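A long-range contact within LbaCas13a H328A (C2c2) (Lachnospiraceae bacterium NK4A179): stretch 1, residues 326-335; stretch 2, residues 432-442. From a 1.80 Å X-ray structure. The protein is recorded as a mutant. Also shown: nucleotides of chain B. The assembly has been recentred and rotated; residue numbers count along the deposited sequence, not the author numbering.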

ATOM      1  N   ASP A 326     -22.706 -25.340  19.918  1.00 36.52           N
ATOM      2  CA  ASP A 326     -21.440 -24.683  19.647  1.00 37.69           C
ATOM      3  C   ASP A 326     -21.471 -24.117  18.233  1.00 31.82           C
ATOM      4  O   ASP A 326     -21.629 -24.872  17.266  1.00 29.11           O
ATOM      5  CB  ASP A 326     -20.300 -25.682  19.824  1.00 41.31           C
ATOM      6  CG  ASP A 326     -18.943 -25.025  19.797  1.00 42.25           C
ATOM      7  OD1 ASP A 326     -18.499 -24.640  18.695  1.00 37.77           O
ATOM      8  OD2 ASP A 326     -18.319 -24.901  20.879  1.00 47.77           O
ATOM      9  N   VAL A 327     -21.363 -22.787  18.110  1.00 28.46           N
ATOM     10  CA  VAL A 327     -21.446 -22.162  16.789  1.00 31.60           C
ATOM     11  C   VAL A 327     -20.292 -22.604  15.901  1.00 31.23           C
ATOM     12  O   VAL A 327     -20.451 -22.761  14.685  1.00 28.83           O
ATOM     13  CB  VAL A 327     -21.511 -20.626  16.910  1.00 30.48           C
ATOM     14  CG1 VAL A 327     -22.815 -20.214  17.525  1.00 25.70           C
ATOM     15  CG2 VAL A 327     -20.334 -20.087  17.731  1.00 27.66           C
ATOM     16  N   TRP A 328     -19.109 -22.805  16.484  1.00 31.72           N
ATOM     17  CA  TRP A 328     -17.961 -23.174  15.667  1.00 36.34           C
ATOM     18  C   TRP A 328     -18.047 -24.626  15.228  1.00 36.53           C
ATOM     19  O   TRP A 328     -17.610 -24.966  14.125  1.00 35.99           O
ATOM     20  CB  TRP A 328     -16.662 -22.890  16.430  1.00 38.09           C
ATOM     21  CG  TRP A 328     -16.720 -21.597  17.230  1.00 35.98           C
ATOM     22  CD1 TRP A 328     -16.814 -21.477  18.585  1.00 42.72           C
ATOM     23  CD2 TRP A 328     -16.705 -20.258  16.707  1.00 31.97           C
ATOM     24  NE1 TRP A 328     -16.857 -20.145  18.943  1.00 42.74           N
ATOM     25  CE2 TRP A 328     -16.788 -19.379  17.808  1.00 37.37           C
ATOM     26  CE3 TRP A 328     -16.620 -19.719  15.419  1.00 32.29           C
ATOM     27  CZ2 TRP A 328     -16.795 -17.992  17.660  1.00 34.59           C
ATOM     28  CZ3 TRP A 328     -16.620 -18.348  15.273  1.00 31.94           C
ATOM     29  CH2 TRP A 328     -16.710 -17.497  16.389  1.00 33.37           C
ATOM     30  N   GLU A 329     -18.626 -25.491  16.067  1.00 36.28           N
ATOM     31  CA  GLU A 329     -18.894 -26.861  15.642  1.00 37.22           C
ATOM     32  C   GLU A 329     -19.905 -26.891  14.503  1.00 30.31           C
ATOM     33  O   GLU A 329     -19.756 -27.663  13.547  1.00 34.20           O
ATOM     34  CB  GLU A 329     -19.403 -27.680  16.831  1.00 43.55           C
ATOM     35  CG  GLU A 329     -19.265 -29.177  16.677  1.00 51.01           C
ATOM     36  CD  GLU A 329     -19.403 -29.903  18.009  1.00 60.43           C
ATOM     37  OE1 GLU A 329     -20.475 -30.496  18.255  1.00 61.04           O
ATOM     38  OE2 GLU A 329     -18.443 -29.865  18.813  1.00 64.38           O
ATOM     39  N   ASP A 330     -20.950 -26.065  14.591  1.00 26.90           N
ATOM     40  CA  ASP A 330     -21.898 -26.003  13.488  1.00 23.46           C
ATOM     41  C   ASP A 330     -21.224 -25.484  12.233  1.00 24.34           C
ATOM     42  O   ASP A 330     -21.447 -26.010  11.137  1.00 31.23           O
ATOM     43  CB  ASP A 330     -23.086 -25.115  13.832  1.00 30.02           C
ATOM     44  CG  ASP A 330     -24.115 -25.113  12.729  1.00 34.47           C
ATOM     45  OD1 ASP A 330     -24.759 -26.164  12.532  1.00 36.61           O
ATOM     46  OD2 ASP A 330     -24.245 -24.094  12.021  1.00 28.41           O
ATOM     47  N   ALA A 331     -20.398 -24.440  12.382  1.00 28.54           N
ATOM     48  CA  ALA A 331     -19.659 -23.897  11.247  1.00 32.14           C
ATOM     49  C   ALA A 331     -18.812 -24.976  10.594  1.00 39.48           C
ATOM     50  O   ALA A 331     -18.829 -25.140   9.368  1.00 36.47           O
ATOM     51  CB  ALA A 331     -18.790 -22.728  11.711  1.00 31.69           C
ATOM     52  N   ALA A 332     -18.072 -25.734  11.413  1.00 40.44           N
ATOM     53  CA  ALA A 332     -17.267 -26.833  10.893  1.00 43.76           C
ATOM     54  C   ALA A 332     -18.133 -27.857  10.175  1.00 42.30           C
ATOM     55  O   ALA A 332     -17.712 -28.442   9.171  1.00 48.63           O
ATOM     56  CB  ALA A 332     -16.490 -27.494  12.030  1.00 44.28           C
ATOM     57  N   ALA A 333     -19.360 -28.064  10.663  1.00 38.51           N
ATOM     58  CA  ALA A 333     -20.241 -29.067  10.073  1.00 35.60           C
ATOM     59  C   ALA A 333     -20.712 -28.656   8.683  1.00 41.74           C
ATOM     60  O   ALA A 333     -20.738 -29.483   7.764  1.00 41.69           O
ATOM     61  CB  ALA A 333     -21.437 -29.315  10.992  1.00 37.05           C
ATOM     62  N   ARG A 334     -21.092 -27.386   8.501  1.00 36.02           N
ATOM     63  CA  ARG A 334     -21.575 -26.970   7.188  1.00 34.78           C
ATOM     64  C   ARG A 334     -20.461 -26.974   6.150  1.00 37.16           C
ATOM     65  O   ARG A 334     -20.735 -27.155   4.959  1.00 34.56           O
ATOM     66  CB  ARG A 334     -22.217 -25.584   7.254  1.00 34.16           C
ATOM     67  CG  ARG A 334     -23.112 -25.353   8.453  1.00 37.12           C
ATOM     68  CD  ARG A 334     -24.418 -26.125   8.359  1.00 36.54           C
ATOM     69  NE  ARG A 334     -25.179 -26.010   9.602  1.00 32.67           N
ATOM     70  CZ  ARG A 334     -26.454 -26.362   9.734  1.00 32.14           C
ATOM     71  NH1 ARG A 334     -27.121 -26.857   8.694  1.00 33.21           N
ATOM     72  NH2 ARG A 334     -27.060 -26.216  10.906  1.00 27.39           N
ATOM     73  N   ARG A 335     -19.210 -26.792   6.580  1.00 42.45           N
ATOM     74  CA  ARG A 335     -18.086 -26.799   5.647  1.00 49.27           C
ATOM     75  C   ARG A 335     -17.999 -28.125   4.902  1.00 46.67           C
ATOM     76  O   ARG A 335     -17.832 -28.152   3.676  1.00 47.97           O
ATOM     77  CB  ARG A 335     -16.777 -26.513   6.390  1.00 54.85           C
ATOM     78  CG  ARG A 335     -15.543 -26.457   5.482  1.00 60.09           C
ATOM     79  CD  ARG A 335     -14.229 -26.580   6.266  1.00 64.77           C
ATOM     80  NE  ARG A 335     -13.142 -27.104   5.435  1.00 67.99           N
ATOM     81  CZ  ARG A 335     -12.440 -28.205   5.708  1.00 69.73           C
ATOM     82  NH1 ARG A 335     -11.480 -28.606   4.882  1.00 68.27           N
ATOM     83  NH2 ARG A 335     -12.690 -28.907   6.808  1.00 68.95           N
TER
ATOM     84  P     G B   2     -13.372 -25.658  15.894  1.00 76.10           P
ATOM     85  OP1   G B   2     -13.313 -26.984  15.213  1.00 76.72           O
ATOM     86  OP2   G B   2     -12.382 -25.330  16.953  1.00 76.92           O
ATOM     87  O5'   G B   2     -13.328 -24.504  14.789  1.00 65.02           O
ATOM     88  C5'   G B   2     -14.339 -24.413  13.788  1.00 52.58           C
ATOM     89  C4'   G B   2     -14.268 -23.131  12.988  1.00 41.82           C
ATOM     90  O4'   G B   2     -14.541 -21.983  13.840  1.00 35.50           O
ATOM     91  C3'   G B   2     -12.934 -22.836  12.305  1.00 40.48           C
ATOM     92  O3'   G B   2     -13.204 -22.129  11.104  1.00 36.54           O
ATOM     93  C2'   G B   2     -12.272 -21.876  13.281  1.00 42.53           C
ATOM     94  O2'   G B   2     -11.255 -21.067  12.728  1.00 45.94           O
ATOM     95  C1'   G B   2     -13.472 -21.057  13.734  1.00 34.70           C
ATOM     96  N9    G B   2     -13.275 -20.416  15.028  1.00 33.59           N
ATOM     97  C8    G B   2     -12.991 -21.088  16.193  1.00 33.92           C
ATOM     98  N7    G B   2     -12.852 -20.284  17.204  1.00 30.89           N
ATOM     99  C5    G B   2     -13.039 -19.016  16.665  1.00 26.66           C
ATOM    100  C6    G B   2     -13.005 -17.752  17.322  1.00 31.12           C
ATOM    101  O6    G B   2     -12.779 -17.531  18.511  1.00 37.32           O
ATOM    102  N1    G B   2     -13.266 -16.700  16.457  1.00 29.49           N
ATOM    103  C2    G B   2     -13.511 -16.837  15.115  1.00 29.12           C
ATOM    104  N2    G B   2     -13.740 -15.677  14.459  1.00 27.66           N
ATOM    105  N3    G B   2     -13.546 -18.023  14.482  1.00 30.49           N
ATOM    106  C4    G B   2     -13.311 -19.067  15.322  1.00 30.56           C
ATOM    107  P     A B   3     -13.408 -22.952   9.748  1.00 43.03           P
ATOM    108  OP1   A B   3     -13.944 -22.033   8.709  1.00 43.63           O
ATOM    109  OP2   A B   3     -14.106 -24.225  10.063  1.00 37.66           O
ATOM    110  O5'   A B   3     -11.920 -23.381   9.411  1.00 39.22           O
ATOM    111  C5'   A B   3     -11.471 -23.387   8.090  1.00 33.67           C
ATOM    112  C4'   A B   3     -10.112 -22.762   7.999  1.00 30.62           C
ATOM    113  O4'   A B   3      -9.118 -23.815   8.078  1.00 30.45           O
ATOM    114  C3'   A B   3      -9.865 -22.081   6.664  1.00 31.80           C
ATOM    115  O3'   A B   3     -10.267 -20.722   6.684  1.00 26.72           O
ATOM    116  C2'   A B   3      -8.388 -22.305   6.424  1.00 28.73           C
ATOM    117  O2'   A B   3      -7.625 -21.410   7.218  1.00 26.41           O
ATOM    118  C1'   A B   3      -8.217 -23.705   7.012  1.00 28.99           C
ATOM    119  N9    A B   3      -8.566 -24.773   6.058  1.00 28.75           N
ATOM    120  C8    A B   3      -9.577 -25.710   6.202  1.00 32.74           C
ATOM    121  N7    A B   3      -9.646 -26.566   5.208  1.00 29.73           N
ATOM    122  C5    A B   3      -8.618 -26.162   4.359  1.00 30.84           C
ATOM    123  C6    A B   3      -8.147 -26.668   3.134  1.00 28.92           C
ATOM    124  N6    A B   3      -8.709 -27.716   2.525  1.00 31.08           N
ATOM    125  N1    A B   3      -7.093 -26.055   2.544  1.00 25.22           N
ATOM    126  C2    A B   3      -6.547 -25.001   3.166  1.00 26.99           C
ATOM    127  N3    A B   3      -6.902 -24.440   4.322  1.00 27.11           N
ATOM    128  C4    A B   3      -7.946 -25.071   4.872  1.00 28.41           C
ATOM    129  P     G B   5     -10.138 -17.897   0.211  1.00 22.54           P
ATOM    130  OP1   G B   5      -9.958 -16.427   0.059  1.00 22.98           O
ATOM    131  OP2   G B   5     -11.461 -18.438   0.624  1.00 21.61           O
ATOM    132  O5'   G B   5      -9.772 -18.609  -1.150  1.00 20.97           O
ATOM    133  C5'   G B   5      -8.566 -18.328  -1.835  1.00 19.35           C
ATOM    134  C4'   G B   5      -8.454 -19.220  -3.048  1.00 24.59           C
ATOM    135  O4'   G B   5      -8.302 -20.598  -2.608  1.00 23.28           O
ATOM    136  C3'   G B   5      -9.678 -19.263  -3.955  1.00 24.28           C
ATOM    137  O3'   G B   5      -9.733 -18.176  -4.865  1.00 22.93           O
ATOM    138  C2'   G B   5      -9.513 -20.607  -4.655  1.00 22.80           C
ATOM    139  O2'   G B   5      -8.526 -20.502  -5.671  1.00 25.95           O
ATOM    140  C1'   G B   5      -8.963 -21.467  -3.515  1.00 23.48           C
ATOM    141  N9    G B   5     -10.050 -22.138  -2.781  1.00 27.52           N
ATOM    142  C8    G B   5     -10.738 -21.655  -1.692  1.00 29.74           C
ATOM    143  N7    G B   5     -11.654 -22.477  -1.244  1.00 31.39           N
ATOM    144  C5    G B   5     -11.560 -23.571  -2.098  1.00 28.48           C
ATOM    145  C6    G B   5     -12.308 -24.777  -2.109  1.00 31.48           C
ATOM    146  O6    G B   5     -13.220 -25.103  -1.341  1.00 30.29           O
ATOM    147  N1    G B   5     -11.899 -25.608  -3.147  1.00 27.25           N
ATOM    148  C2    G B   5     -10.898 -25.318  -4.051  1.00 32.24           C
ATOM    149  N2    G B   5     -10.637 -26.247  -4.977  1.00 29.38           N
ATOM    150  N3    G B   5     -10.188 -24.191  -4.063  1.00 26.11           N
ATOM    151  C4    G B   5     -10.586 -23.376  -3.058  1.00 28.37           C
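Stretch 2, residues 432-442: LSEKIWKDLIN

Trp437 forms the apolar centre of this contact, its indole reaching from stretch 2 onto the side of the first helix that carries Val327 and Ala331. Val327 CB lies 4.0 Å from Trp437 CZ2, and Ala331 CB lies 4.2 Å from Trp437 CD1, so a broad ring spans residues one helical turn apart. The CA-to-CB bond of Trp328 points away from stretch 2, yet the end of its side chain comes nearer: Trp328 CZ3 comes within 3.6 Å of Trp437 NE1, with the two ring planes oblique at 61°. The same CZ3 of Trp328 meets CD1 of Ile441 at 3.9 Å, one turn further along, while a face of the Trp328 indole is covered by the base of G2.

Both stretches are helical, 327-335 and all of 432-442, and run roughly antiparallel at 145°, their axes approaching to 9.2 Å. The backbones draw nearest where Ala331 CA faces Glu434 CA at 6.3 Å; the small methyl leaves room for the carboxylate, with Ala331 CB 3.2 Å from Glu434 OE2.

Beyond lies the polar edge. Arg334 CB packs 3.3 Å from Glu434 OE1, which accepts a hydrogen bond from Ser433 OG (2.7 Å). The Arg334 guanidinium leads away to a salt bridge within its own helix, NH2 to Asp330 OD1 at 2.8 Å. No hydrogen bond joins the two stretches.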

ATOM      1  N   LEU A 432     -20.916 -20.990   1.072  1.00 20.90           N
ATOM      2  CA  LEU A 432     -21.544 -19.683   1.199  1.00 23.77           C
ATOM      3  C   LEU A 432     -21.925 -19.381   2.640  1.00 24.73           C
ATOM      4  O   LEU A 432     -21.726 -18.256   3.119  1.00 22.68           O
ATOM      5  CB  LEU A 432     -22.777 -19.616   0.310  1.00 25.86           C
ATOM      6  CG  LEU A 432     -22.456 -19.773  -1.168  1.00 28.80           C
ATOM      7  CD1 LEU A 432     -23.739 -19.861  -1.940  1.00 30.37           C
ATOM      8  CD2 LEU A 432     -21.607 -18.595  -1.651  1.00 26.60           C
ATOM      9  N   SER A 433     -22.520 -20.350   3.338  1.00 23.36           N
ATOM     10  CA  SER A 433     -22.935 -20.069   4.704  1.00 20.68           C
ATOM     11  C   SER A 433     -21.737 -19.688   5.559  1.00 23.54           C
ATOM     12  O   SER A 433     -21.827 -18.769   6.380  1.00 24.73           O
ATOM     13  CB  SER A 433     -23.692 -21.261   5.308  1.00 20.78           C
ATOM     14  OG  SER A 433     -22.883 -22.399   5.453  1.00 26.13           O
ATOM     15  N   GLU A 434     -20.596 -20.356   5.360  1.00 22.14           N
ATOM     16  CA  GLU A 434     -19.444 -20.054   6.198  1.00 22.98           C
ATOM     17  C   GLU A 434     -18.728 -18.788   5.740  1.00 22.16           C
ATOM     18  O   GLU A 434     -18.213 -18.045   6.580  1.00 23.05           O
ATOM     19  CB  GLU A 434     -18.516 -21.261   6.243  1.00 24.92           C
ATOM     20  CG  GLU A 434     -19.234 -22.491   6.844  1.00 28.44           C
ATOM     21  CD  GLU A 434     -20.236 -22.098   7.921  1.00 31.79           C
ATOM     22  OE1 GLU A 434     -21.439 -22.418   7.770  1.00 28.34           O
ATOM     23  OE2 GLU A 434     -19.827 -21.449   8.918  1.00 29.88           O
ATOM     24  N   LYS A 435     -18.723 -18.491   4.436  1.00 21.14           N
ATOM     25  CA  LYS A 435     -18.229 -17.180   4.022  1.00 20.57           C
ATOM     26  C   LYS A 435     -19.066 -16.070   4.641  1.00 22.88           C
ATOM     27  O   LYS A 435     -18.523 -15.069   5.119  1.00 22.81           O
ATOM     28  CB  LYS A 435     -18.255 -17.045   2.506  1.00 20.34           C
ATOM     29  CG  LYS A 435     -17.078 -17.678   1.811  1.00 25.58           C
ATOM     30  CD  LYS A 435     -15.785 -16.986   2.216  1.00 25.95           C
ATOM     31  CE  LYS A 435     -14.615 -17.641   1.503  1.00 24.96           C
ATOM     32  NZ  LYS A 435     -13.307 -17.203   2.050  1.00 27.97           N
ATOM     33  N   ILE A 436     -20.395 -16.227   4.630  1.00 20.15           N
ATOM     34  CA  ILE A 436     -21.278 -15.198   5.182  1.00 21.18           C
ATOM     35  C   ILE A 436     -21.115 -15.103   6.699  1.00 20.28           C
ATOM     36  O   ILE A 436     -21.118 -14.003   7.266  1.00 21.14           O
ATOM     37  CB  ILE A 436     -22.744 -15.466   4.776  1.00 19.87           C
ATOM     38  CG1 ILE A 436     -23.076 -14.727   3.473  1.00 21.45           C
ATOM     39  CG2 ILE A 436     -23.718 -15.022   5.854  1.00 22.05           C
ATOM     40  CD1 ILE A 436     -22.161 -15.098   2.316  1.00 20.80           C
ATOM     41  N   TRP A 437     -20.998 -16.244   7.377  1.00 19.74           N
ATOM     42  CA  TRP A 437     -20.738 -16.241   8.816  1.00 20.82           C
ATOM     43  C   TRP A 437     -19.501 -15.415   9.143  1.00 21.31           C
ATOM     44  O   TRP A 437     -19.534 -14.528  10.007  1.00 19.18           O
ATOM     45  CB  TRP A 437     -20.573 -17.684   9.304  1.00 22.01           C
ATOM     46  CG  TRP A 437     -20.112 -17.893  10.741  1.00 23.69           C
ATOM     47  CD1 TRP A 437     -18.979 -18.524  11.139  1.00 24.87           C
ATOM     48  CD2 TRP A 437     -20.805 -17.521  11.948  1.00 24.16           C
ATOM     49  NE1 TRP A 437     -18.904 -18.557  12.513  1.00 25.77           N
ATOM     50  CE2 TRP A 437     -20.019 -17.960  13.034  1.00 25.04           C
ATOM     51  CE3 TRP A 437     -22.012 -16.875  12.215  1.00 22.89           C
ATOM     52  CZ2 TRP A 437     -20.394 -17.753  14.375  1.00 26.59           C
ATOM     53  CZ3 TRP A 437     -22.382 -16.665  13.556  1.00 22.21           C
ATOM     54  CH2 TRP A 437     -21.575 -17.105  14.607  1.00 21.35           C
ATOM     55  N   LYS A 438     -18.396 -15.688   8.451  1.00 18.06           N
ATOM     56  CA  LYS A 438     -17.190 -14.915   8.709  1.00 20.22           C
ATOM     57  C   LYS A 438     -17.359 -13.464   8.273  1.00 20.76           C
ATOM     58  O   LYS A 438     -16.704 -12.577   8.832  1.00 20.41           O
ATOM     59  CB  LYS A 438     -15.997 -15.537   8.009  1.00 19.74           C
ATOM     60  CG  LYS A 438     -15.606 -16.907   8.575  1.00 24.94           C
ATOM     61  CD  LYS A 438     -14.391 -17.452   7.859  1.00 30.51           C
ATOM     62  CE  LYS A 438     -14.013 -18.840   8.375  1.00 35.19           C
ATOM     63  NZ  LYS A 438     -14.806 -19.878   7.653  1.00 40.94           N
ATOM     64  N   ASP A 439     -18.205 -13.223   7.264  1.00 21.88           N
ATOM     65  CA  ASP A 439     -18.526 -11.872   6.802  1.00 20.74           C
ATOM     66  C   ASP A 439     -19.270 -11.086   7.877  1.00 21.93           C
ATOM     67  O   ASP A 439     -19.014  -9.887   8.082  1.00 18.83           O
ATOM     68  CB  ASP A 439     -19.358 -11.997   5.517  1.00 19.44           C
ATOM     69  CG  ASP A 439     -19.493 -10.712   4.733  1.00 26.75           C
ATOM     70  OD1 ASP A 439     -18.922  -9.648   5.107  1.00 24.87           O
ATOM     71  OD2 ASP A 439     -20.199 -10.791   3.688  1.00 26.02           O
ATOM     72  N   LEU A 440     -20.188 -11.748   8.590  1.00 17.40           N
ATOM     73  CA  LEU A 440     -20.887 -11.088   9.685  1.00 21.24           C
ATOM     74  C   LEU A 440     -19.928 -10.760  10.816  1.00 20.26           C
ATOM     75  O   LEU A 440     -19.996  -9.679  11.410  1.00 20.80           O
ATOM     76  CB  LEU A 440     -22.011 -11.986  10.206  1.00 22.11           C
ATOM     77  CG  LEU A 440     -23.143 -12.240   9.216  1.00 24.16           C
ATOM     78  CD1 LEU A 440     -24.304 -12.938   9.922  1.00 23.93           C
ATOM     79  CD2 LEU A 440     -23.613 -10.957   8.564  1.00 24.94           C
ATOM     80  N   ILE A 441     -19.058 -11.705  11.153  1.00 19.22           N
ATOM     81  CA  ILE A 441     -18.077 -11.454  12.198  1.00 19.33           C
ATOM     82  C   ILE A 441     -17.121 -10.351  11.757  1.00 19.59           C
ATOM     83  O   ILE A 441     -16.751  -9.476  12.546  1.00 19.75           O
ATOM     84  CB  ILE A 441     -17.354 -12.763  12.541  1.00 18.91           C
ATOM     85  CG1 ILE A 441     -18.352 -13.734  13.199  1.00 17.87           C
ATOM     86  CG2 ILE A 441     -16.190 -12.518  13.470  1.00 22.82           C
ATOM     87  CD1 ILE A 441     -17.789 -15.137  13.317  1.00 22.88           C
ATOM     88  N   ASN A 442     -16.763 -10.345  10.472  1.00 18.67           N
ATOM     89  CA  ASN A 442     -15.941  -9.267   9.929  1.00 20.68           C
ATOM     90  C   ASN A 442     -16.584  -7.914  10.181  1.00 19.73           C
ATOM     91  O   ASN A 442     -15.921  -6.953  10.593  1.00 17.82           O
ATOM     92  CB  ASN A 442     -15.748  -9.466   8.433  1.00 15.88           C
ATOM     93  CG  ASN A 442     -14.887  -8.378   7.818  1.00 14.44           C
ATOM     94  OD1 ASN A 442     -13.677  -8.437   7.924  1.00 21.69           O
ATOM     95  ND2 ASN A 442     -15.517  -7.389   7.173  1.00 17.11           N
TER